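PDB 3WV4: Non-ribosomal peptide synthetase from Streptomyces halstedii, which belongs to the AMP-binding (ANL) family and is the large N-terminal part of such a domain in a non-ribosomal peptide synthetase. Local coordinates for residues L309-N314 with G333-R338; D235-R240 with M284-P289; K130-R135 with S202-A207. All blocks are in the same frame, centred on the assembly; numbering follows the deposited sequence.

Contact 1: residues L309-N314 with G333-R338; sequences LRMFTN and GAQVVR
Strands 311-314 and 335-340 are the paired parallel strands of a beta-alpha-beta unit whose connection is helix 321-330. Phe312 sits at the middle of their hydrogen-bond ladder: its N donates to Gln335 O at 2.9 Å, nearly along the C=O axis, and its O accepts from Val337 N. The ladder closes at Asn314 N, which reaches Val337 O over a longer 3.2 Å.

On the face carrying Met311 and Val337, Met311 has CG anti to its backbone N (chi1 -165°), which lays the thioether across the neighbouring strand; Met311 CG meets Val337 CG2 at 3.7 Å. Phe312 points to the other face, where its CE2 touches Ala334 CB at 3.7 Å and its ring meets Phe331 at a steep angle.

Farther out, Leu229 of helix 215-229 covers Met311, Thr313 and Val337, while Leu295 of helix 289-300 packs on Phe312. The guanidinium of Arg310 is directed by a salt bridge from NH2 to Asp235. At this end Arg310 O accepts two hydrogen bonds: Gln335 N approaches 50° out of the carbonyl plane, and a water at 2.5 Å from Arg310 O also donates to Gln335 OE1, 2.7 Å away.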
loop_
_atom_site.group_PDB
_atom_site.type_symbol
_atom_site.label_atom_id
_atom_site.label_comp_id
_atom_site.label_asym_id
_atom_site.label_seq_id
_atom_site.Cartn_x
_atom_site.Cartn_y
_atom_site.Cartn_z
ATOM N N LEU A 309 6.007 -4.896 -20.477
ATOM C CA LEU A 309 4.790 -4.761 -19.682
ATOM C C LEU A 309 3.799 -5.913 -19.895
ATOM O O LEU A 309 3.348 -6.145 -21.019
ATOM C CB LEU A 309 4.117 -3.456 -20.012
ATOM C CG LEU A 309 4.716 -2.258 -19.271
ATOM C CD1 LEU A 309 4.043 -1.028 -19.782
ATOM C CD2 LEU A 309 4.499 -2.348 -17.755
ATOM N N ARG A 310 3.483 -6.609 -18.799
ATOM C CA ARG A 310 2.564 -7.731 -18.796
ATOM C C ARG A 310 1.270 -7.530 -18.001
ATOM O O ARG A 310 0.297 -8.293 -18.173
ATOM C CB ARG A 310 3.290 -9.005 -18.336
ATOM C CG ARG A 310 3.475 -9.173 -16.829
ATOM C CD ARG A 310 4.307 -10.449 -16.537
ATOM N NE ARG A 310 4.417 -10.684 -15.105
ATOM C CZ ARG A 310 3.499 -11.328 -14.359
ATOM N NH1 ARG A 310 2.432 -11.856 -14.896
ATOM N NH2 ARG A 310 3.677 -11.486 -13.079
ATOM N N MET A 311 1.213 -6.531 -17.136
ATOM C CA MET A 311 -0.030 -6.287 -16.367
ATOM C C MET A 311 -0.141 -4.866 -15.907
ATOM O O MET A 311 0.858 -4.271 -15.483
ATOM C CB MET A 311 -0.106 -7.179 -15.119
ATOM C CG MET A 311 -1.488 -7.260 -14.485
ATOM S SD MET A 311 -1.554 -8.425 -13.106
ATOM C CE MET A 311 -1.128 -9.958 -13.951
ATOM N N PHE A 312 -1.344 -4.324 -16.065
ATOM C CA PHE A 312 -1.784 -3.108 -15.464
ATOM C C PHE A 312 -2.847 -3.446 -14.428
ATOM O O PHE A 312 -3.796 -4.190 -14.740
ATOM C CB PHE A 312 -2.461 -2.201 -16.481
ATOM C CG PHE A 312 -1.556 -1.758 -17.560
ATOM C CD1 PHE A 312 -0.655 -0.727 -17.348
ATOM C CD2 PHE A 312 -1.574 -2.394 -18.807
ATOM C CE1 PHE A 312 0.211 -0.324 -18.356
ATOM C CE2 PHE A 312 -0.690 -1.996 -19.820
ATOM C CZ PHE A 312 0.215 -0.954 -19.585
ATOM N N THR A 313 -2.710 -2.880 -13.233
ATOM C CA THR A 313 -3.680 -3.111 -12.203
ATOM C C THR A 313 -4.304 -1.768 -11.784
ATOM O O THR A 313 -3.610 -0.833 -11.430
ATOM C CB THR A 313 -3.087 -3.863 -11.004
ATOM O OG1 THR A 313 -2.083 -3.112 -10.364
ATOM C CG2 THR A 313 -2.438 -5.084 -11.465
ATOM N N ASN A 314 -5.622 -1.739 -11.781
ATOM C CA ASN A 314 -6.346 -0.538 -11.547
ATOM C C ASN A 314 -7.167 -0.732 -10.301
ATOM O O ASN A 314 -8.009 -1.647 -10.225
ATOM C CB ASN A 314 -7.259 -0.206 -12.721
ATOM C CG ASN A 314 -7.944 1.149 -12.546
ATOM O OD1 ASN A 314 -7.285 2.182 -12.539
ATOM N ND2 ASN A 314 -9.242 1.145 -12.426
ATOM N N GLY A 333 0.544 -7.631 -24.999
ATOM C CA GLY A 333 0.976 -8.642 -24.032
ATOM C C GLY A 333 0.556 -8.393 -22.608
ATOM O O GLY A 333 0.933 -9.140 -21.724
ATOM N N ALA A 334 -0.228 -7.344 -22.365
ATOM C CA ALA A 334 -0.448 -6.921 -21.035
ATOM C C ALA A 334 -1.904 -7.130 -20.701
ATOM O O ALA A 334 -2.755 -6.862 -21.520
ATOM C CB ALA A 334 -0.031 -5.448 -20.836
ATOM N N GLN A 335 -2.166 -7.614 -19.491
ATOM C CA GLN A 335 -3.532 -7.841 -18.983
ATOM C C GLN A 335 -3.977 -6.643 -18.184
ATOM O O GLN A 335 -3.149 -5.995 -17.572
ATOM C CB GLN A 335 -3.543 -9.086 -18.096
ATOM C CG GLN A 335 -3.259 -10.322 -18.929
ATOM C CD GLN A 335 -3.015 -11.560 -18.108
ATOM O OE1 GLN A 335 -2.125 -11.608 -17.226
ATOM N NE2 GLN A 335 -3.698 -12.606 -18.466
ATOM N N VAL A 336 -5.251 -6.285 -18.271
ATOM C CA VAL A 336 -5.781 -5.083 -17.642
ATOM C C VAL A 336 -6.784 -5.507 -16.608
ATOM O O VAL A 336 -7.849 -6.064 -16.916
ATOM C CB VAL A 336 -6.457 -4.196 -18.666
ATOM C CG1 VAL A 336 -7.095 -3.001 -17.965
ATOM C CG2 VAL A 336 -5.476 -3.754 -19.718
ATOM N N VAL A 337 -6.385 -5.373 -15.361
ATOM C CA VAL A 337 -6.991 -6.094 -14.261
ATOM C C VAL A 337 -7.830 -5.176 -13.392
ATOM O O VAL A 337 -7.294 -4.197 -12.879
ATOM C CB VAL A 337 -5.912 -6.759 -13.399
ATOM C CG1 VAL A 337 -6.543 -7.410 -12.202
ATOM C CG2 VAL A 337 -5.106 -7.756 -14.249
ATOM N N ARG A 338 -9.127 -5.494 -13.249
ATOM C CA ARG A 338 -9.981 -4.674 -12.444
ATOM C C ARG A 338 -9.968 -5.120 -11.019
ATOM O O ARG A 338 -9.901 -6.321 -10.729
ATOM C CB ARG A 338 -11.410 -4.645 -13.000
ATOM C CG ARG A 338 -11.581 -3.930 -14.374
ATOM C CD ARG A 338 -11.966 -4.916 -15.512
ATOM N NE ARG A 338 -13.219 -5.596 -15.288
ATOM C CZ ARG A 338 -13.637 -6.738 -15.839
ATOM N NH1 ARG A 338 -12.903 -7.489 -16.640
ATOM N NH2 ARG A 338 -14.867 -7.140 -15.554
HETATM O O HOH W 1 0.436 -10.734 -17.535
#

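Contact 2: residues D235-R240 with M284-P289; sequences DIVFCR and MMPIVP
One water oxygen is gripped by three bonds between residues 235-240 and 284-289: it donates to Phe238 O at 2.8 Å and to Pro286 O at 2.6 Å, and it accepts from Arg240 N at 3.0 Å. The backbone beside it suggests why. Met284 N donates to Ile236 O, and Phe238 N reaches Met284 O at 2.9 Å, nearly along the C=O axis; in a parallel ladder the following donor would be the N of residue 286, but proline has none. Phe238 O instead faces Pro286 CD at 3.4 Å; the strands diverge and the water bridges their carbonyls, consistent with the missing N-H.

This single bridge, Val237 with Met284, is where two sheets of the AMP-binding fold meet: strand 236-239 is the outermost of a four-stranded mixed sheet, and strand 284-287 belongs to the large sheet that continues into 311-314. The strands run 25° apart.

The carboxylate of Asp235 lies obliquely across Met284: chi1 (-48°) sets Met284 CG anti to the carbonyl carbon and 3.7 Å from Asp235 CG, and the bend at chi2 brings SD to 3.9 Å from Asp235 OD1. Besides Arg310, OD2 is held by His232 N, and OD1 by Thr283 OG1, partners that would favour the charged form. The side chains of Val237 and Pro286 cross at about a right angle, Val237 CG1 4.1 Å from Pro286 CD.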
loop_
_atom_site.group_PDB
_atom_site.type_symbol
_atom_site.label_atom_id
_atom_site.label_comp_id
_atom_site.label_asym_id
_atom_site.label_seq_id
_atom_site.Cartn_x
_atom_site.Cartn_y
_atom_site.Cartn_z
ATOM N N ASP A 235 9.694 -10.009 -11.730
ATOM C CA ASP A 235 8.932 -8.821 -12.145
ATOM C C ASP A 235 9.661 -7.557 -11.762
ATOM O O ASP A 235 10.484 -7.539 -10.914
ATOM C CB ASP A 235 7.523 -8.797 -11.599
ATOM C CG ASP A 235 6.585 -9.705 -12.370
ATOM O OD1 ASP A 235 6.536 -9.595 -13.619
ATOM O OD2 ASP A 235 5.863 -10.531 -11.718
ATOM N N ILE A 236 9.404 -6.511 -12.499
ATOM C CA ILE A 236 9.937 -5.236 -12.183
ATOM C C ILE A 236 8.685 -4.358 -12.130
ATOM O O ILE A 236 8.010 -4.219 -13.139
ATOM C CB ILE A 236 10.890 -4.791 -13.278
ATOM C CG1 ILE A 236 12.147 -5.702 -13.240
ATOM C CG2 ILE A 236 11.245 -3.323 -13.086
ATOM C CD1 ILE A 236 13.275 -5.417 -14.239
ATOM N N VAL A 237 8.408 -3.765 -10.966
ATOM C CA VAL A 237 7.176 -3.039 -10.697
ATOM C C VAL A 237 7.429 -1.543 -10.796
ATOM O O VAL A 237 8.209 -0.974 -10.005
ATOM C CB VAL A 237 6.627 -3.384 -9.304
ATOM C CG1 VAL A 237 5.250 -2.787 -9.053
ATOM C CG2 VAL A 237 6.572 -4.923 -9.147
ATOM N N PHE A 238 6.770 -0.903 -11.751
ATOM C CA PHE A 238 6.917 0.520 -11.953
ATOM C C PHE A 238 5.806 1.249 -11.204
ATOM O O PHE A 238 4.648 1.234 -11.605
ATOM C CB PHE A 238 6.884 0.858 -13.442
ATOM C CG PHE A 238 7.343 2.281 -13.754
ATOM C CD1 PHE A 238 6.479 3.345 -13.644
ATOM C CD2 PHE A 238 8.676 2.530 -14.128
ATOM C CE1 PHE A 238 6.913 4.644 -13.908
ATOM C CE2 PHE A 238 9.097 3.811 -14.416
ATOM C CZ PHE A 238 8.233 4.881 -14.292
ATOM N N CYS A 239 6.184 1.918 -10.128
ATOM C CA CYS A 239 5.253 2.499 -9.224
ATOM C C CYS A 239 5.416 4.002 -9.176
ATOM O O CYS A 239 6.396 4.554 -8.623
ATOM C CB CYS A 239 5.424 1.911 -7.831
ATOM S SG CYS A 239 4.113 2.429 -6.740
ATOM N N ARG A 240 4.413 4.646 -9.745
ATOM C CA ARG A 240 4.327 6.082 -9.835
ATOM C C ARG A 240 3.452 6.582 -8.673
ATOM O O ARG A 240 3.431 7.771 -8.324
ATOM C CB ARG A 240 3.769 6.379 -11.223
ATOM C CG ARG A 240 3.698 7.820 -11.650
ATOM C CD ARG A 240 4.927 8.354 -12.411
ATOM N NE ARG A 240 4.402 9.190 -13.498
ATOM C CZ ARG A 240 3.740 10.332 -13.300
ATOM N NH1 ARG A 240 3.589 10.835 -12.066
ATOM N NH2 ARG A 240 3.243 10.999 -14.333
ATOM N N MET A 284 5.190 -4.870 -14.464
ATOM C CA MET A 284 3.904 -4.653 -13.797
ATOM C C MET A 284 3.771 -3.186 -13.481
ATOM O O MET A 284 4.737 -2.580 -13.074
ATOM C CB MET A 284 3.847 -5.404 -12.486
ATOM C CG MET A 284 4.288 -6.861 -12.542
ATOM S SD MET A 284 3.009 -7.941 -13.161
ATOM C CE MET A 284 1.916 -8.113 -11.772
ATOM N N MET A 285 2.594 -2.611 -13.701
ATOM C CA MET A 285 2.376 -1.185 -13.507
ATOM C C MET A 285 1.046 -0.946 -12.869
ATOM O O MET A 285 0.006 -1.111 -13.521
ATOM C CB MET A 285 2.393 -0.452 -14.838
ATOM C CG MET A 285 2.342 1.051 -14.696
ATOM S SD MET A 285 2.380 1.968 -16.250
ATOM C CE MET A 285 2.327 3.606 -15.508
ATOM N N PRO A 286 1.054 -0.549 -11.618
ATOM C CA PRO A 286 -0.270 -0.180 -11.085
ATOM C C PRO A 286 -0.673 1.153 -11.703
ATOM O O PRO A 286 0.194 2.004 -11.930
ATOM C CB PRO A 286 -0.037 -0.084 -9.556
ATOM C CG PRO A 286 1.444 0.005 -9.389
ATOM C CD PRO A 286 2.075 -0.680 -10.567
ATOM N N ILE A 287 -1.951 1.325 -11.992
ATOM C CA ILE A 287 -2.428 2.565 -12.594
ATOM C C ILE A 287 -3.733 3.050 -11.954
ATOM O O ILE A 287 -4.386 2.332 -11.188
ATOM C CB ILE A 287 -2.743 2.376 -14.108
ATOM C CG1 ILE A 287 -3.771 1.253 -14.277
ATOM C CG2 ILE A 287 -1.479 2.071 -14.893
ATOM C CD1 ILE A 287 -4.440 1.257 -15.631
ATOM N N VAL A 288 -4.101 4.260 -12.362
ATOM C CA VAL A 288 -5.350 4.931 -12.061
ATOM C C VAL A 288 -5.831 5.507 -13.411
ATOM O O VAL A 288 -5.008 5.699 -14.323
ATOM C CB VAL A 288 -5.018 6.023 -11.007
ATOM C CG1 VAL A 288 -6.099 7.066 -10.867
ATOM C CG2 VAL A 288 -4.715 5.398 -9.667
ATOM N N PRO A 289 -7.168 5.716 -13.595
ATOM C CA PRO A 289 -7.620 6.179 -14.919
ATOM C C PRO A 289 -6.782 7.312 -15.516
ATOM O O PRO A 289 -6.427 7.257 -16.718
ATOM C CB PRO A 289 -9.049 6.616 -14.656
ATOM C CG PRO A 289 -9.510 5.620 -13.629
ATOM C CD PRO A 289 -8.318 5.433 -12.719
HETATM O O HOH W 2 2.570 3.081 -11.526
#

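Contact 3: residues K130-R135 with S202-A207; sequences KPFHLR and SGSTAA
The Gly/Ser/Thr-rich signature loop of AMP-binding enzymes, between strands 195-200 and 210-214, here lies against the first turn of helix 131-141. Its residues 203-206 form a type I beta turn, closed by Ala206 N donating to Gly203 O at 3.1 Å, and this turn presents Ser204 to the helix. Lys130 occupies the N-cap position of that helix, and its O receives the amide of Leu134.

His133 carries most of the contact. Its CG is anti to the backbone N (chi1 -170°), so the imidazole reaches out from the helix and lies flat beneath Ser204. The CA of Ser204 stands 3.8 Å from the centroid of the His133 ring and only 9° off its normal, a CH-pi contact over the centre of the face. Over the same ring the amide N of Ser204 comes to 3.5 Å from His133 CE1. Ser202 O lies at the ring's edge, near its plane, 3.7 Å from His133 NE2, and the pair is not hydrogen-bonded.

Phe132 adds a second aromatic wall. Its CG takes the crowded position between N and the carbonyl carbon (chi1 88°), and from there its tip, CZ, comes to 3.4 Å from Ser204 O, approaching obliquely; CE2 is 4.0 Å from Ser204 OG. Ser204 thus meets the His133 face through its CH-pi contact and the Phe132 tip by van der Waals contact.

Helix 131-141 follows strand 121-124 of the four-stranded parallel sheet and leads to strand 145-148, while its Pro131, Leu134 and Arg135 pack on Val160 of helix 151-160.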
loop_
_atom_site.group_PDB
_atom_site.type_symbol
_atom_site.label_atom_id
_atom_site.label_comp_id
_atom_site.label_asym_id
_atom_site.label_seq_id
_atom_site.Cartn_x
_atom_site.Cartn_y
_atom_site.Cartn_z
ATOM N N LYS A 130 -1.880 21.044 3.973
ATOM C CA LYS A 130 -1.922 22.406 4.487
ATOM C C LYS A 130 -1.730 22.459 5.971
ATOM O O LYS A 130 -2.099 21.553 6.691
ATOM C CB LYS A 130 -3.279 23.040 4.185
ATOM C CG LYS A 130 -3.585 23.136 2.690
ATOM C CD LYS A 130 -4.646 24.192 2.372
ATOM C CE LYS A 130 -4.175 25.616 2.611
ATOM N NZ LYS A 130 -2.959 25.912 1.819
ATOM N N PRO A 131 -1.189 23.564 6.451
ATOM C CA PRO A 131 -0.827 23.581 7.856
ATOM C C PRO A 131 -1.885 23.053 8.810
ATOM O O PRO A 131 -1.586 22.176 9.610
ATOM C CB PRO A 131 -0.541 25.063 8.120
ATOM C CG PRO A 131 -0.007 25.563 6.800
ATOM C CD PRO A 131 -0.662 24.734 5.721
ATOM N N PHE A 132 -3.115 23.567 8.760
ATOM C CA PHE A 132 -4.074 23.152 9.799
ATOM C C PHE A 132 -4.465 21.658 9.633
ATOM O O PHE A 132 -4.905 20.995 10.578
ATOM C CB PHE A 132 -5.338 23.982 9.786
ATOM C CG PHE A 132 -6.382 23.449 8.865
ATOM C CD1 PHE A 132 -7.495 22.816 9.384
ATOM C CD2 PHE A 132 -6.237 23.568 7.490
ATOM C CE1 PHE A 132 -8.465 22.333 8.549
ATOM C CE2 PHE A 132 -7.214 23.112 6.646
ATOM C CZ PHE A 132 -8.320 22.478 7.170
ATOM N N HIS A 133 -4.347 21.168 8.411
ATOM C CA HIS A 133 -4.660 19.783 8.121
ATOM C C HIS A 133 -3.605 18.891 8.795
ATOM O O HIS A 133 -3.941 17.901 9.499
ATOM C CB HIS A 133 -4.714 19.598 6.607
ATOM C CG HIS A 133 -5.253 18.281 6.198
ATOM N ND1 HIS A 133 -5.190 17.831 4.907
ATOM C CD2 HIS A 133 -5.843 17.302 6.917
ATOM C CE1 HIS A 133 -5.724 16.622 4.840
ATOM N NE2 HIS A 133 -6.119 16.275 6.050
ATOM N N LEU A 134 -2.337 19.283 8.618
ATOM C CA LEU A 134 -1.204 18.660 9.324
ATOM C C LEU A 134 -1.382 18.666 10.827
ATOM O O LEU A 134 -1.286 17.623 11.461
ATOM C CB LEU A 134 0.104 19.354 8.944
ATOM C CG LEU A 134 0.511 18.893 7.538
ATOM C CD1 LEU A 134 1.487 19.859 6.879
ATOM C CD2 LEU A 134 1.118 17.498 7.609
ATOM N N ARG A 135 -1.708 19.823 11.404
ATOM C CA ARG A 135 -1.861 19.874 12.853
ATOM C C ARG A 135 -2.904 18.887 13.348
ATOM O O ARG A 135 -2.694 18.255 14.369
ATOM C CB ARG A 135 -2.147 21.301 13.416
ATOM C CG ARG A 135 -3.494 21.900 13.113
ATOM C CD ARG A 135 -3.751 23.133 14.008
ATOM N NE ARG A 135 -2.489 23.759 14.419
ATOM C CZ ARG A 135 -1.887 24.762 13.778
ATOM N NH1 ARG A 135 -2.418 25.302 12.678
ATOM N NH2 ARG A 135 -0.757 25.248 14.272
ATOM N N SER A 202 -9.180 10.599 5.806
ATOM C CA SER A 202 -9.932 11.870 5.844
ATOM C C SER A 202 -9.267 13.028 5.077
ATOM O O SER A 202 -8.087 13.271 5.155
ATOM C CB SER A 202 -10.095 12.268 7.275
ATOM O OG SER A 202 -8.880 12.149 7.959
ATOM N N GLY A 203 -10.075 13.760 4.335
ATOM C CA GLY A 203 -9.605 14.939 3.620
ATOM C C GLY A 203 -9.547 16.170 4.533
ATOM O O GLY A 203 -9.882 16.132 5.743
ATOM N N SER A 204 -9.082 17.244 3.912
ATOM C CA SER A 204 -8.960 18.575 4.509
ATOM C C SER A 204 -10.157 19.020 5.346
ATOM O O SER A 204 -9.983 19.562 6.449
ATOM C CB SER A 204 -8.840 19.538 3.358
ATOM O OG SER A 204 -7.882 20.414 3.718
ATOM N N THR A 205 -11.347 18.766 4.784
ATOM C CA THR A 205 -12.618 19.202 5.301
ATOM C C THR A 205 -13.305 18.209 6.226
ATOM O O THR A 205 -14.515 18.337 6.470
ATOM C CB THR A 205 -13.607 19.420 4.144
ATOM O OG1 THR A 205 -13.806 18.154 3.499
ATOM C CG2 THR A 205 -13.017 20.439 3.149
ATOM N N ALA A 206 -12.556 17.243 6.740
ATOM C CA ALA A 206 -13.131 16.183 7.545
ATOM C C ALA A 206 -12.389 16.081 8.875
ATOM O O ALA A 206 -11.213 16.468 8.975
ATOM C CB ALA A 206 -13.014 14.863 6.792
ATOM N N ALA A 207 -13.079 15.557 9.890
ATOM C CA ALA A 207 -12.451 15.167 11.110
ATOM C C ALA A 207 -11.380 14.083 10.779
ATOM O O ALA A 207 -11.620 13.253 9.894
ATOM C CB ALA A 207 -13.476 14.614 12.074
#

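In the fold
Along the chain the three contacts come in series: contact 3 closes first, then contact 2, then contact 1. Contacts 1 and 2 are neighbours, their centres 9 Å apart; both reach the large sheet, where 284-287 and 311-314 lie side by side, while 236-239 is the outermost strand of a second sheet. The Arg310-Asp235 salt bridge ties the start of strand 236-239 to the start of 311-314, past the intervening strand 284-287. Contact 3 lies elsewhere, its centre about 29 Å from that of contact 2 and about 35 Å from that of contact 1. Contacts 1 and 2 thus join four successive strands across the buried junction of two sheets, whereas contact 3 brings the signature loop against a helix at the surface.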